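Local coordinates for protein (CD58) (Homo sapiens, PDB 1CCZ), which binds the T-cell adhesion receptor CD2 as a cell-surface glycoprotein of the immunoglobulin superfamily, probably helping T cells adhere to their partner cells, at residues Val17-Pro22 with Asp56-Ser61; Glu72-Met77 with Lys87-Val92; Leu93-Lys98 with Arg157-Ser162; Glu121-Gln126 with Lys153-Val158. All coordinates share one frame; numbering follows the deposited sequence. Where two conformers were deposited one is given.

Contact 1 (Val17-Pro22 with Asp56-Ser61); sequences VPSNVP and DTVSGS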
loop_
_atom_site.group_PDB
_atom_site.type_symbol
_atom_site.label_atom_id
_atom_site.label_comp_id
_atom_site.label_asym_id
_atom_site.label_seq_id
_atom_site.Cartn_x
_atom_site.Cartn_y
_atom_site.Cartn_z
ATOM N N VAL A 17 6.266 17.622 -2.956
ATOM C CA VAL A 17 7.109 18.515 -2.193
ATOM C C VAL A 17 6.539 19.916 -2.273
ATOM O O VAL A 17 6.241 20.404 -3.363
ATOM C CB VAL A 17 8.536 18.536 -2.759
ATOM C CG1 VAL A 17 9.338 19.645 -2.117
ATOM C CG2 VAL A 17 9.207 17.209 -2.512
ATOM N N PRO A 18 6.348 20.568 -1.109
ATOM C CA PRO A 18 5.814 21.937 -0.972
ATOM C C PRO A 18 6.294 22.889 -2.087
ATOM O O PRO A 18 7.479 23.236 -2.166
ATOM C CB PRO A 18 6.323 22.384 0.402
ATOM C CG PRO A 18 6.915 21.131 1.062
ATOM C CD PRO A 18 6.616 19.953 0.201
ATOM N N SER A 19 5.373 23.328 -2.935
ATOM C CA SER A 19 5.742 24.198 -4.040
ATOM C C SER A 19 5.550 25.693 -3.796
ATOM O O SER A 19 4.423 26.192 -3.801
ATOM C CB SER A 19 4.972 23.785 -5.304
ATOM O OG SER A 19 5.108 24.755 -6.334
ATOM N N ASN A 20 6.662 26.398 -3.572
ATOM C CA ASN A 20 6.655 27.855 -3.376
ATOM C C ASN A 20 7.717 28.453 -4.320
ATOM O O ASN A 20 7.459 28.615 -5.524
ATOM C CB ASN A 20 6.939 28.242 -1.903
ATOM C CG ASN A 20 7.926 27.308 -1.218
ATOM O OD1 ASN A 20 7.584 26.186 -0.831
ATOM N ND2 ASN A 20 9.160 27.774 -1.055
ATOM N N VAL A 21 8.902 28.761 -3.784
ATOM C CA VAL A 21 10.007 29.307 -4.588
ATOM C C VAL A 21 10.585 28.203 -5.482
ATOM O O VAL A 21 11.102 27.202 -4.973
ATOM C CB VAL A 21 11.159 29.845 -3.691
ATOM C CG1 VAL A 21 11.588 28.784 -2.679
ATOM C CG2 VAL A 21 12.345 30.248 -4.555
ATOM N N PRO A 22 10.505 28.364 -6.820
ATOM C CA PRO A 22 11.056 27.315 -7.692
ATOM C C PRO A 22 12.483 26.897 -7.300
ATOM O O PRO A 22 13.294 27.701 -6.817
ATOM C CB PRO A 22 10.999 27.926 -9.099
ATOM C CG PRO A 22 9.943 28.971 -9.021
ATOM C CD PRO A 22 9.923 29.479 -7.591
ATOM N N ASP A 56 9.392 16.974 -11.307
ATOM C CA ASP A 56 8.806 18.299 -11.499
ATOM C C ASP A 56 9.892 19.359 -11.272
ATOM O O ASP A 56 10.414 19.513 -10.174
ATOM C CB ASP A 56 7.636 18.506 -10.523
ATOM C CG ASP A 56 6.842 19.780 -10.810
ATOM O OD1 ASP A 56 7.049 20.432 -11.857
ATOM O OD2 ASP A 56 5.998 20.126 -9.973
ATOM N N THR A 57 10.228 20.093 -12.314
ATOM C CA THR A 57 11.278 21.098 -12.217
ATOM C C THR A 57 10.896 22.315 -11.400
ATOM O O THR A 57 11.756 23.128 -11.050
ATOM C CB THR A 57 11.665 21.591 -13.587
ATOM O OG1 THR A 57 10.536 22.263 -14.155
ATOM C CG2 THR A 57 12.064 20.417 -14.486
ATOM N N VAL A 58 9.613 22.448 -11.099
ATOM C CA VAL A 58 9.145 23.591 -10.329
ATOM C C VAL A 58 9.164 23.354 -8.825
ATOM O O VAL A 58 9.745 24.142 -8.066
ATOM C CB VAL A 58 7.720 23.958 -10.738
ATOM C CG1 VAL A 58 7.207 25.085 -9.881
ATOM C CG2 VAL A 58 7.700 24.342 -12.193
ATOM N N SER A 59 8.527 22.259 -8.409
ATOM C CA SER A 59 8.409 21.890 -6.994
ATOM C C SER A 59 9.455 20.896 -6.560
ATOM O O SER A 59 9.756 20.790 -5.376
ATOM C CB SER A 59 7.052 21.264 -6.741
ATOM O OG SER A 59 6.903 20.122 -7.570
ATOM N N GLY A 60 9.989 20.156 -7.524
ATOM C CA GLY A 60 10.979 19.148 -7.213
ATOM C C GLY A 60 10.316 17.819 -6.899
ATOM O O GLY A 60 10.992 16.871 -6.539
ATOM N N SER A 61 8.996 17.749 -7.038
ATOM C CA SER A 61 8.238 16.517 -6.774
ATOM C C SER A 61 8.684 15.383 -7.684
ATOM O O SER A 61 8.850 15.573 -8.888
ATOM C CB SER A 61 6.733 16.746 -6.996
ATOM O OG SER A 61 6.150 17.462 -5.925
#
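Ser59 turns its CB toward the loop Val17-Pro22, while its OG serves its own turn. CB packs on Ser19 CB at 3.6 Å and lies equally near Val17 O, a close approach of the two chains, which a side chain as small as serine allows. From there OG turns to the position between the backbone N and the carbonyl carbon (chi1 59°), which directs it back into its own turn. It donates to Asp56 OD2, 2.6 Å away and met from above the carboxylate plane, and it accepts from Ser61 N at 3.2 Å, the bond that defines an ST turn. Ser61 then carries the grip across the contact: its OG receives the N-H of Val17 at 3.0 Å in a nearly straight bond (166°). Beside it the buried Val17 sets CG1 against Ser59 O at 3.5 Å, a plain van der Waals contact that covers the backbone of the turn. Gly60 has a positive phi of 89°, at which a CB would press on the carbonyl O before it; its own O accepts from Trp28 NE1. At the outer end the contact thins to a CA-H...O approach of Pro22 CA to Val58 O, 3.5 Å. The loop after strand 13-15 thus lies against the turn between strands 53-55 and 62-64, the BC and DE loops at one end of a V-set immunoglobulin sandwich.

Contact 2 (Glu72-Met77 with Lys87-Val92); sequences EDEYEM and KFFLYV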
loop_
_atom_site.group_PDB
_atom_site.type_symbol
_atom_site.label_atom_id
_atom_site.label_comp_id
_atom_site.label_asym_id
_atom_site.label_seq_id
_atom_site.Cartn_x
_atom_site.Cartn_y
_atom_site.Cartn_z
ATOM N N GLU A 72 10.538 -0.232 -2.295
ATOM C CA GLU A 72 10.132 0.086 -0.930
ATOM C C GLU A 72 11.369 0.565 -0.191
ATOM O O GLU A 72 12.353 -0.169 -0.061
ATOM C CB GLU A 72 9.581 -1.145 -0.227
ATOM C CG GLU A 72 9.249 -0.874 1.217
ATOM C CD GLU A 72 8.235 -1.852 1.760
ATOM O OE1 GLU A 72 7.292 -2.204 1.022
ATOM O OE2 GLU A 72 8.386 -2.266 2.927
ATOM N N ASP A 73 11.316 1.782 0.321
ATOM C CA ASP A 73 12.495 2.318 0.971
ATOM C C ASP A 73 12.234 3.736 1.418
ATOM O O ASP A 73 11.141 4.278 1.231
ATOM C CB ASP A 73 13.637 2.339 -0.046
ATOM C CG ASP A 73 14.944 1.915 0.537
ATOM O OD1 ASP A 73 15.151 2.131 1.751
ATOM O OD2 ASP A 73 15.768 1.366 -0.224
ATOM N N GLU A 74 13.253 4.333 2.021
ATOM C CA GLU A 74 13.160 5.714 2.418
ATOM C C GLU A 74 13.821 6.516 1.303
ATOM O O GLU A 74 14.869 6.122 0.788
ATOM C CB GLU A 74 13.903 5.965 3.707
ATOM C CG GLU A 74 13.442 7.243 4.350
ATOM C CD GLU A 74 14.556 7.993 5.011
ATOM O OE1 GLU A 74 15.711 7.516 4.981
ATOM O OE2 GLU A 74 14.268 9.071 5.566
ATOM N N TYR A 75 13.193 7.624 0.924
ATOM C CA TYR A 75 13.700 8.499 -0.123
ATOM C C TYR A 75 13.832 9.875 0.496
ATOM O O TYR A 75 13.004 10.284 1.325
ATOM C CB TYR A 75 12.735 8.570 -1.306
ATOM C CG TYR A 75 12.629 7.295 -2.108
ATOM C CD1 TYR A 75 11.989 6.159 -1.580
ATOM C CD2 TYR A 75 13.157 7.216 -3.401
ATOM C CE1 TYR A 75 11.873 4.976 -2.325
ATOM C CE2 TYR A 75 13.047 6.041 -4.153
ATOM C CZ TYR A 75 12.401 4.928 -3.604
ATOM O OH TYR A 75 12.268 3.784 -4.350
ATOM N N GLU A 76 14.879 10.586 0.088
ATOM C CA GLU A 76 15.135 11.922 0.606
ATOM C C GLU A 76 15.386 12.909 -0.541
ATOM O O GLU A 76 16.064 12.593 -1.519
ATOM C CB GLU A 76 16.345 11.877 1.553
ATOM C CG GLU A 76 16.383 10.649 2.462
ATOM C CD GLU A 76 17.093 9.445 1.831
ATOM O OE1 GLU A 76 17.981 9.656 0.979
ATOM O OE2 GLU A 76 16.768 8.281 2.186
ATOM N N MET A 77 14.816 14.097 -0.413
ATOM C CA MET A 77 14.977 15.142 -1.407
ATOM C C MET A 77 15.851 16.244 -0.856
ATOM O O MET A 77 15.674 16.650 0.288
ATOM C CB MET A 77 13.623 15.755 -1.750
ATOM C CG MET A 77 13.657 16.701 -2.935
ATOM S SD MET A 77 13.019 18.348 -2.547
ATOM C CE MET A 77 14.456 19.010 -1.707
ATOM N N LYS A 87 11.871 13.755 3.775
ATOM C CA LYS A 87 11.956 12.301 3.828
ATOM C C LYS A 87 10.609 11.687 3.524
ATOM O O LYS A 87 9.578 12.181 3.976
ATOM C CB LYS A 87 12.420 11.847 5.210
ATOM C CG LYS A 87 13.930 11.805 5.375
ATOM C CD LYS A 87 14.372 12.474 6.680
ATOM C CE LYS A 87 14.316 11.505 7.872
ATOM N NZ LYS A 87 13.011 11.531 8.647
ATOM N N PHE A 88 10.627 10.615 2.737
ATOM C CA PHE A 88 9.409 9.909 2.363
ATOM C C PHE A 88 9.689 8.430 2.483
ATOM O O PHE A 88 10.675 7.959 1.911
ATOM C CB PHE A 88 9.033 10.189 0.905
ATOM C CG PHE A 88 8.607 11.597 0.642
ATOM C CD1 PHE A 88 9.552 12.609 0.481
ATOM C CD2 PHE A 88 7.259 11.918 0.537
ATOM C CE1 PHE A 88 9.157 13.922 0.219
ATOM C CE2 PHE A 88 6.847 13.231 0.272
ATOM C CZ PHE A 88 7.799 14.235 0.112
ATOM N N PHE A 89 8.881 7.690 3.248
ATOM C CA PHE A 89 9.098 6.246 3.284
ATOM C C PHE A 89 7.972 5.632 2.464
ATOM O O PHE A 89 6.781 5.801 2.745
ATOM C CB PHE A 89 9.200 5.644 4.711
ATOM C CG PHE A 89 9.814 6.616 5.713
ATOM C CD1 PHE A 89 9.212 7.841 5.951
ATOM C CD2 PHE A 89 11.054 6.374 6.300
ATOM C CE1 PHE A 89 9.834 8.796 6.729
ATOM C CE2 PHE A 89 11.676 7.324 7.078
ATOM C CZ PHE A 89 11.069 8.539 7.289
ATOM N N LEU A 90 8.391 4.984 1.389
ATOM C CA LEU A 90 7.489 4.365 0.450
ATOM C C LEU A 90 7.373 2.870 0.702
ATOM O O LEU A 90 8.380 2.169 0.824
ATOM C CB LEU A 90 8.000 4.606 -0.979
ATOM C CG LEU A 90 7.355 3.781 -2.102
ATOM C CD1 LEU A 90 5.939 4.288 -2.335
ATOM C CD2 LEU A 90 8.188 3.868 -3.386
ATOM N N TYR A 91 6.133 2.396 0.800
ATOM C CA TYR A 91 5.876 0.970 0.959
ATOM C C TYR A 91 5.195 0.566 -0.343
ATOM O O TYR A 91 4.347 1.303 -0.858
ATOM C CB TYR A 91 4.958 0.720 2.150
ATOM C CG TYR A 91 5.544 1.226 3.435
ATOM C CD1 TYR A 91 6.486 0.468 4.131
ATOM C CD2 TYR A 91 5.221 2.499 3.922
ATOM C CE1 TYR A 91 7.112 0.965 5.284
ATOM C CE2 TYR A 91 5.840 3.015 5.078
ATOM C CZ TYR A 91 6.793 2.240 5.753
ATOM O OH TYR A 91 7.458 2.740 6.868
ATOM N N VAL A 92 5.592 -0.578 -0.894
ATOM C CA VAL A 92 5.010 -1.076 -2.142
ATOM C C VAL A 92 4.201 -2.334 -1.820
ATOM O O VAL A 92 4.746 -3.369 -1.415
ATOM C CB VAL A 92 6.097 -1.414 -3.167
ATOM C CG1 VAL A 92 5.463 -2.001 -4.411
ATOM C CG2 VAL A 92 6.904 -0.146 -3.500
HETATM O O HOH W 1 5.440 -4.141 1.348
#
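The Tyr91 ring receives Glu72 OE2 at its edge, 3.5 Å from CD1, with carboxylate and ring planes 73° apart; the same ring meets that of Tyr6 at about 20°. On the buried side of the sheet, Phe88 O lies at the edge of the Tyr75 ring while Leu90 CD2 approaches it obliquely, 4.0 Å from CE1, and Phe15 meets the rings of both Tyr75 and Phe88. Glu72 CG stands anti to the backbone N (chi1 176°), and the extended chain reaches strand 87-92. Its OE1 accepts from Val92 N at 3.0 Å on the anti side, tilted out of the carboxylate plane, and a water joins that oxygen to Val92 O, so a side chain prolongs the ladder where strand pairing ends. Within the ladder Tyr75 and Phe88 exchange two backbone bonds, Tyr75 N to Phe88 O being 2.7 Å. Tyr75 OH binds Asp71 O, four residues earlier, which makes a tyrosine corner, while Asp73 OD2 pairs with Lys30. Glu74, Glu76, Lys87 and Phe89 occupy the other, more polar face. This antiparallel hairpin is the FG pair of a V-set domain, whose GFCC' face is the adhesive surface in the CD2 family.

Contact 3 (Leu93-Lys98 with Arg157-Ser162); sequences LEMVSK and RVSQES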
loop_
_atom_site.group_PDB
_atom_site.type_symbol
_atom_site.label_atom_id
_atom_site.label_comp_id
_atom_site.label_asym_id
_atom_site.label_seq_id
_atom_site.Cartn_x
_atom_site.Cartn_y
_atom_site.Cartn_z
ATOM N N LEU A 93 2.891 -2.233 -2.005
ATOM C CA LEU A 93 2.009 -3.327 -1.670
ATOM C C LEU A 93 1.339 -3.975 -2.849
ATOM O O LEU A 93 1.028 -3.345 -3.860
ATOM C CB LEU A 93 0.923 -2.838 -0.704
ATOM C CG LEU A 93 1.357 -2.424 0.703
ATOM C CD1 LEU A 93 1.780 -0.990 0.687
ATOM C CD2 LEU A 93 0.217 -2.587 1.658
ATOM N N GLU A 94 1.113 -5.262 -2.705
ATOM C CA GLU A 94 0.401 -6.001 -3.712
ATOM C C GLU A 94 -1.088 -5.922 -3.247
ATOM O O GLU A 94 -1.384 -5.940 -2.045
ATOM C CB GLU A 94 0.992 -7.404 -3.733
ATOM C CG GLU A 94 0.055 -8.539 -3.919
ATOM C CD GLU A 94 0.784 -9.853 -3.708
ATOM O OE1 GLU A 94 2.029 -9.840 -3.898
ATOM O OE2 GLU A 94 0.140 -10.871 -3.349
ATOM N N MET A 95 -2.008 -5.749 -4.182
ATOM C CA MET A 95 -3.422 -5.654 -3.839
ATOM C C MET A 95 -3.972 -6.997 -3.381
ATOM O O MET A 95 -3.475 -8.049 -3.796
ATOM C CB MET A 95 -4.207 -5.169 -5.046
ATOM C CG MET A 95 -4.106 -3.671 -5.247
ATOM S SD MET A 95 -4.936 -3.167 -6.746
ATOM C CE MET A 95 -4.319 -4.467 -7.894
ATOM N N VAL A 96 -4.997 -6.967 -2.518
ATOM C CA VAL A 96 -5.613 -8.200 -2.009
ATOM C C VAL A 96 -6.484 -8.821 -3.092
ATOM O O VAL A 96 -6.953 -8.115 -4.001
ATOM C CB VAL A 96 -6.530 -7.933 -0.762
ATOM C CG1 VAL A 96 -5.736 -7.347 0.371
ATOM C CG2 VAL A 96 -7.675 -6.994 -1.128
ATOM N N SER A 97 -6.672 -10.142 -3.033
ATOM C CA SER A 97 -7.572 -10.785 -3.977
ATOM C C SER A 97 -8.920 -10.869 -3.226
ATOM O O SER A 97 -9.052 -10.344 -2.108
ATOM C CB SER A 97 -7.077 -12.177 -4.376
ATOM O OG SER A 97 -6.682 -12.945 -3.266
ATOM N N LYS A 98 -9.915 -11.504 -3.825
ATOM C CA LYS A 98 -11.204 -11.612 -3.171
ATOM C C LYS A 98 -11.161 -12.735 -2.129
ATOM O O LYS A 98 -10.707 -13.845 -2.425
ATOM C CB LYS A 98 -12.289 -11.876 -4.213
ATOM C CG LYS A 98 -13.698 -11.954 -3.643
ATOM C CD LYS A 98 -14.569 -12.878 -4.488
ATOM C CE LYS A 98 -16.052 -12.564 -4.312
ATOM N NZ LYS A 98 -16.324 -11.149 -3.875
ATOM N N ARG A 157 -3.359 -1.276 2.985
ATOM C CA ARG A 157 -3.246 0.137 2.658
ATOM C C ARG A 157 -3.648 0.536 1.254
ATOM O O ARG A 157 -4.059 1.662 1.040
ATOM C CB ARG A 157 -1.815 0.607 2.905
ATOM C CG ARG A 157 -1.380 0.487 4.345
ATOM C CD ARG A 157 -1.919 1.658 5.119
ATOM N NE ARG A 157 -1.311 1.751 6.439
ATOM C CZ ARG A 157 -1.306 2.864 7.162
ATOM N NH1 ARG A 157 -1.878 3.963 6.673
ATOM N NH2 ARG A 157 -0.744 2.875 8.369
ATOM N N VAL A 158 -3.547 -0.370 0.293
ATOM C CA VAL A 158 -3.864 0.010 -1.074
ATOM C C VAL A 158 -5.080 -0.627 -1.707
ATOM O O VAL A 158 -5.363 -0.352 -2.874
ATOM C CB VAL A 158 -2.672 -0.278 -2.002
ATOM C CG1 VAL A 158 -1.443 0.475 -1.501
ATOM C CG2 VAL A 158 -2.387 -1.773 -2.043
ATOM N N SER A 159 -5.806 -1.467 -0.969
ATOM C CA SER A 159 -6.958 -2.138 -1.575
ATOM C C SER A 159 -7.853 -2.843 -0.581
ATOM O O SER A 159 -7.545 -2.950 0.607
ATOM C CB SER A 159 -6.466 -3.194 -2.569
ATOM O OG SER A 159 -5.783 -4.225 -1.862
ATOM N N GLN A 160 -8.975 -3.330 -1.095
ATOM C CA GLN A 160 -9.891 -4.109 -0.281
ATOM C C GLN A 160 -10.937 -4.801 -1.135
ATOM O O GLN A 160 -11.384 -4.273 -2.154
ATOM C CB GLN A 160 -10.531 -3.242 0.791
ATOM C CG GLN A 160 -11.625 -2.356 0.328
ATOM C CD GLN A 160 -12.444 -1.891 1.506
ATOM O OE1 GLN A 160 -13.367 -2.580 1.950
ATOM N NE2 GLN A 160 -12.097 -0.728 2.041
ATOM N N GLU A 161 -11.281 -6.013 -0.723
ATOM C CA GLU A 161 -12.269 -6.835 -1.410
ATOM C C GLU A 161 -12.990 -7.637 -0.353
ATOM O O GLU A 161 -12.405 -8.004 0.662
ATOM C CB GLU A 161 -11.603 -7.828 -2.356
ATOM C CG GLU A 161 -10.666 -7.201 -3.341
ATOM C CD GLU A 161 -11.410 -6.541 -4.454
ATOM O OE1 GLU A 161 -12.570 -6.943 -4.696
ATOM O OE2 GLU A 161 -10.839 -5.620 -5.082
ATOM N N SER A 162 -14.258 -7.927 -0.586
ATOM C CA SER A 162 -14.973 -8.717 0.389
ATOM C C SER A 162 -15.805 -9.792 -0.279
ATOM O O SER A 162 -15.993 -9.812 -1.494
ATOM C CB SER A 162 -15.839 -7.809 1.253
ATOM O OG SER A 162 -16.716 -7.079 0.440
HETATM O O HOH W 2 -7.912 -5.615 -4.825
#
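Between the two immunoglobulin domains, the end of strand 86-93 and the linker that follows, Leu93-Lys98, run beside the last strand of the second, and Val96 meets Ser159 midway. The two segments head the same way, 6° apart, yet side chains do much of the joining. Ser159 OG accepts from Val96 N at 2.9 Å, almost straight (169°); its position between backbone N and carbonyl carbon (chi1 66°) also lets it bond Asn156 OD1, so a short hydroxyl serves linker and strand end together. Val96 CG2 rests on Glu161 CG at 3.7 Å, a fit for a buried, branched residue that covers the aliphatic part of an otherwise polar side chain. The carboxylate continues to a water that donates to Glu161 OE2 and to Val96 O. Nearer the first domain, Val158 lays CG2 against Leu93 CB at 3.7 Å and Met95 CG at 4.1 Å, and Val8 of strand 2-8 touches both Val158 and Met95, which makes a small apolar joint at the domain boundary. At the far end Lys98 stays extended until a bend at its last torsion, and NZ donates to Ser162 O at 2.8 Å, slightly out of the carbonyl plane; a lysine is long enough to cross here at the surface. Linker alongside FG turn and G strand is the geometry of an interdomain junction in a tandem V-set and C2-set pair.

Contact 4 (Glu121-Gln126 with Lys153-Val158); sequences ELKLYQ and KAVNRV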
loop_
_atom_site.group_PDB
_atom_site.type_symbol
_atom_site.label_atom_id
_atom_site.label_comp_id
_atom_site.label_asym_id
_atom_site.label_seq_id
_atom_site.Cartn_x
_atom_site.Cartn_y
_atom_site.Cartn_z
ATOM N N GLU A 121 -5.184 -7.627 6.370
ATOM C CA GLU A 121 -5.960 -7.802 7.573
ATOM C C GLU A 121 -7.307 -8.348 7.069
ATOM O O GLU A 121 -7.852 -7.847 6.085
ATOM C CB GLU A 121 -6.179 -6.456 8.247
ATOM C CG GLU A 121 -6.818 -6.539 9.595
ATOM C CD GLU A 121 -6.735 -5.219 10.349
ATOM O OE1 GLU A 121 -5.618 -4.860 10.823
ATOM O OE2 GLU A 121 -7.789 -4.547 10.459
ATOM N N LEU A 122 -7.825 -9.381 7.718
ATOM C CA LEU A 122 -9.126 -9.935 7.365
ATOM C C LEU A 122 -10.083 -9.421 8.446
ATOM O O LEU A 122 -9.740 -9.420 9.642
ATOM C CB LEU A 122 -9.086 -11.464 7.393
ATOM C CG LEU A 122 -8.337 -12.127 6.229
ATOM C CD1 LEU A 122 -8.362 -13.640 6.415
ATOM C CD2 LEU A 122 -8.973 -11.724 4.889
ATOM N N LYS A 123 -11.262 -8.964 8.038
ATOM C CA LYS A 123 -12.253 -8.458 8.979
ATOM C C LYS A 123 -13.547 -9.234 8.768
ATOM O O LYS A 123 -13.993 -9.394 7.631
ATOM C CB LYS A 123 -12.478 -6.980 8.724
ATOM C CG LYS A 123 -11.218 -6.177 8.872
ATOM C CD LYS A 123 -11.481 -4.758 8.478
ATOM C CE LYS A 123 -11.251 -3.827 9.646
ATOM N NZ LYS A 123 -9.932 -3.100 9.552
ATOM N N LEU A 124 -14.143 -9.733 9.851
ATOM C CA LEU A 124 -15.371 -10.512 9.738
ATOM C C LEU A 124 -16.583 -9.801 10.326
ATOM O O LEU A 124 -16.505 -9.193 11.401
ATOM C CB LEU A 124 -15.189 -11.863 10.418
ATOM C CG LEU A 124 -16.313 -12.884 10.256
ATOM C CD1 LEU A 124 -16.410 -13.352 8.823
ATOM C CD2 LEU A 124 -16.042 -14.056 11.182
ATOM N N TYR A 125 -17.700 -9.879 9.603
ATOM C CA TYR A 125 -18.967 -9.272 10.020
ATOM C C TYR A 125 -20.123 -10.261 9.887
ATOM O O TYR A 125 -20.100 -11.140 9.034
ATOM C CB TYR A 125 -19.288 -8.054 9.157
ATOM C CG TYR A 125 -18.165 -7.060 9.053
ATOM C CD1 TYR A 125 -17.099 -7.272 8.177
ATOM C CD2 TYR A 125 -18.180 -5.884 9.807
ATOM C CE1 TYR A 125 -16.071 -6.325 8.044
ATOM C CE2 TYR A 125 -17.162 -4.933 9.690
ATOM C CZ TYR A 125 -16.116 -5.161 8.802
ATOM O OH TYR A 125 -15.132 -4.216 8.656
ATOM N N GLN A 126 -21.113 -10.144 10.759
ATOM C CA GLN A 126 -22.305 -10.989 10.664
ATOM C C GLN A 126 -23.401 -9.986 10.928
ATOM O O GLN A 126 -23.489 -9.426 12.021
ATOM C CB GLN A 126 -22.358 -12.095 11.703
ATOM C CG GLN A 126 -23.700 -12.806 11.663
ATOM C CD GLN A 126 -23.684 -14.103 12.407
ATOM O OE1 GLN A 126 -23.126 -14.190 13.498
ATOM N NE2 GLN A 126 -24.293 -15.133 11.833
ATOM N N LYS A 153 -13.937 -9.253 4.868
ATOM C CA LYS A 153 -13.271 -8.247 4.078
ATOM C C LYS A 153 -11.758 -8.395 4.204
ATOM O O LYS A 153 -11.231 -8.589 5.296
ATOM C CB LYS A 153 -13.706 -6.879 4.563
ATOM C CG LYS A 153 -13.071 -5.749 3.830
ATOM C CD LYS A 153 -13.352 -4.440 4.540
ATOM C CE LYS A 153 -14.850 -4.219 4.697
ATOM N NZ LYS A 153 -15.145 -2.777 4.978
ATOM N N ALA A 154 -11.060 -8.361 3.077
ATOM C CA ALA A 154 -9.596 -8.413 3.100
ATOM C C ALA A 154 -9.185 -6.980 2.773
ATOM O O ALA A 154 -9.631 -6.402 1.775
ATOM C CB ALA A 154 -9.063 -9.361 2.048
ATOM N N VAL A 155 -8.357 -6.386 3.621
ATOM C CA VAL A 155 -7.946 -5.015 3.378
ATOM C C VAL A 155 -6.473 -4.729 3.726
ATOM O O VAL A 155 -5.879 -5.343 4.614
ATOM C CB VAL A 155 -8.895 -4.039 4.164
ATOM C CG1 VAL A 155 -9.056 -4.515 5.573
ATOM C CG2 VAL A 155 -8.355 -2.619 4.149
ATOM N N ASN A 156 -5.872 -3.842 2.952
ATOM C CA ASN A 156 -4.509 -3.391 3.216
ATOM C C ASN A 156 -4.492 -1.932 2.791
ATOM O O ASN A 156 -5.508 -1.396 2.318
ATOM C CB ASN A 156 -3.432 -4.241 2.504
ATOM C CG ASN A 156 -3.433 -4.099 0.989
ATOM O OD1 ASN A 156 -4.042 -3.195 0.423
ATOM N ND2 ASN A 156 -2.734 -5.007 0.326
ATOM N N ARG A 157 -3.359 -1.276 2.985
ATOM C CA ARG A 157 -3.246 0.137 2.658
ATOM C C ARG A 157 -3.648 0.536 1.254
ATOM O O ARG A 157 -4.059 1.662 1.040
ATOM C CB ARG A 157 -1.815 0.607 2.905
ATOM C CG ARG A 157 -1.380 0.487 4.345
ATOM C CD ARG A 157 -1.919 1.658 5.119
ATOM N NE ARG A 157 -1.311 1.751 6.439
ATOM C CZ ARG A 157 -1.306 2.864 7.162
ATOM N NH1 ARG A 157 -1.878 3.963 6.673
ATOM N NH2 ARG A 157 -0.744 2.875 8.369
ATOM N N VAL A 158 -3.547 -0.370 0.293
ATOM C CA VAL A 158 -3.864 0.010 -1.074
ATOM C C VAL A 158 -5.080 -0.627 -1.707
ATOM O O VAL A 158 -5.363 -0.352 -2.874
ATOM C CB VAL A 158 -2.672 -0.278 -2.002
ATOM C CG1 VAL A 158 -1.443 0.475 -1.501
ATOM C CG2 VAL A 158 -2.387 -1.773 -2.043
#
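Lys123 and Lys153 face each other as a hydrogen-bonded antiparallel pair, Lys123 N to Lys153 O and Lys153 N to Lys123 O both 2.8 Å. Glu121 and Val155 form the next such pair, and Val155 N reaches Glu121 O at 2.9 Å. Between them the buried, non-hydrogen-bonded pair Leu122 and Ala154 points to the opposite face: Leu122 CD2 lies on Ala154 CB at 3.7 Å, a large residue settled over a small one, and both touch Val114 of the neighbouring loop. On the more open face Lys123 brings CD against Val155 CG1 at 3.8 Å, one methylene on the valine; beyond it the chain bends and NZ returns to its own strand, forming a salt bridge with Glu121 OE2 at 2.7 Å. Lys153 leaves the other way with CG anti to the backbone N (chi1 179°) and bends at chi3, after which CE comes obliquely to the Tyr125 ring, 4.1 Å from CE1; Lys151 makes a cation-pi contact with that ring.

Farther out, Asn156 secures the end of strand 150-156. Its OD1 accepts from Val158 N at 2.9 Å, from above the amide plane, making an Asx turn, and its ND2 donates to Glu94 O and Thr118 O, so a buried amide that both gives and accepts suits the strand end, where the turn to strand 159-165 meets the linker. Just before Lys153, Cys152 is linked to Cys112 on strand 109-113, the bond that ties the two sheets. Strands 121-126 and 150-156 are the central C and F strands of a C2-set immunoglobulin sandwich.

How the contacts relate
From the N terminus, contact 1 closes the first loop, joining turns at one end of the first immunoglobulin domain. Contact 2 follows in series and closes the short hairpin of that domain; the two touch where Val17 packs on Met77 and Phe88. The chain then runs from Val92 straight into Leu93, so contact 3 begins as contact 2 ends and closes a long loop through most of the second domain. Contact 4 opens inside that loop and ends on the same stretch, sharing Arg157 and Val158. Glu161 O probably bonds Ala154 N, placing contacts 3 and 4 on one sheet, whereas contacts 1 and 4 lie on opposite sides of the chain's centre.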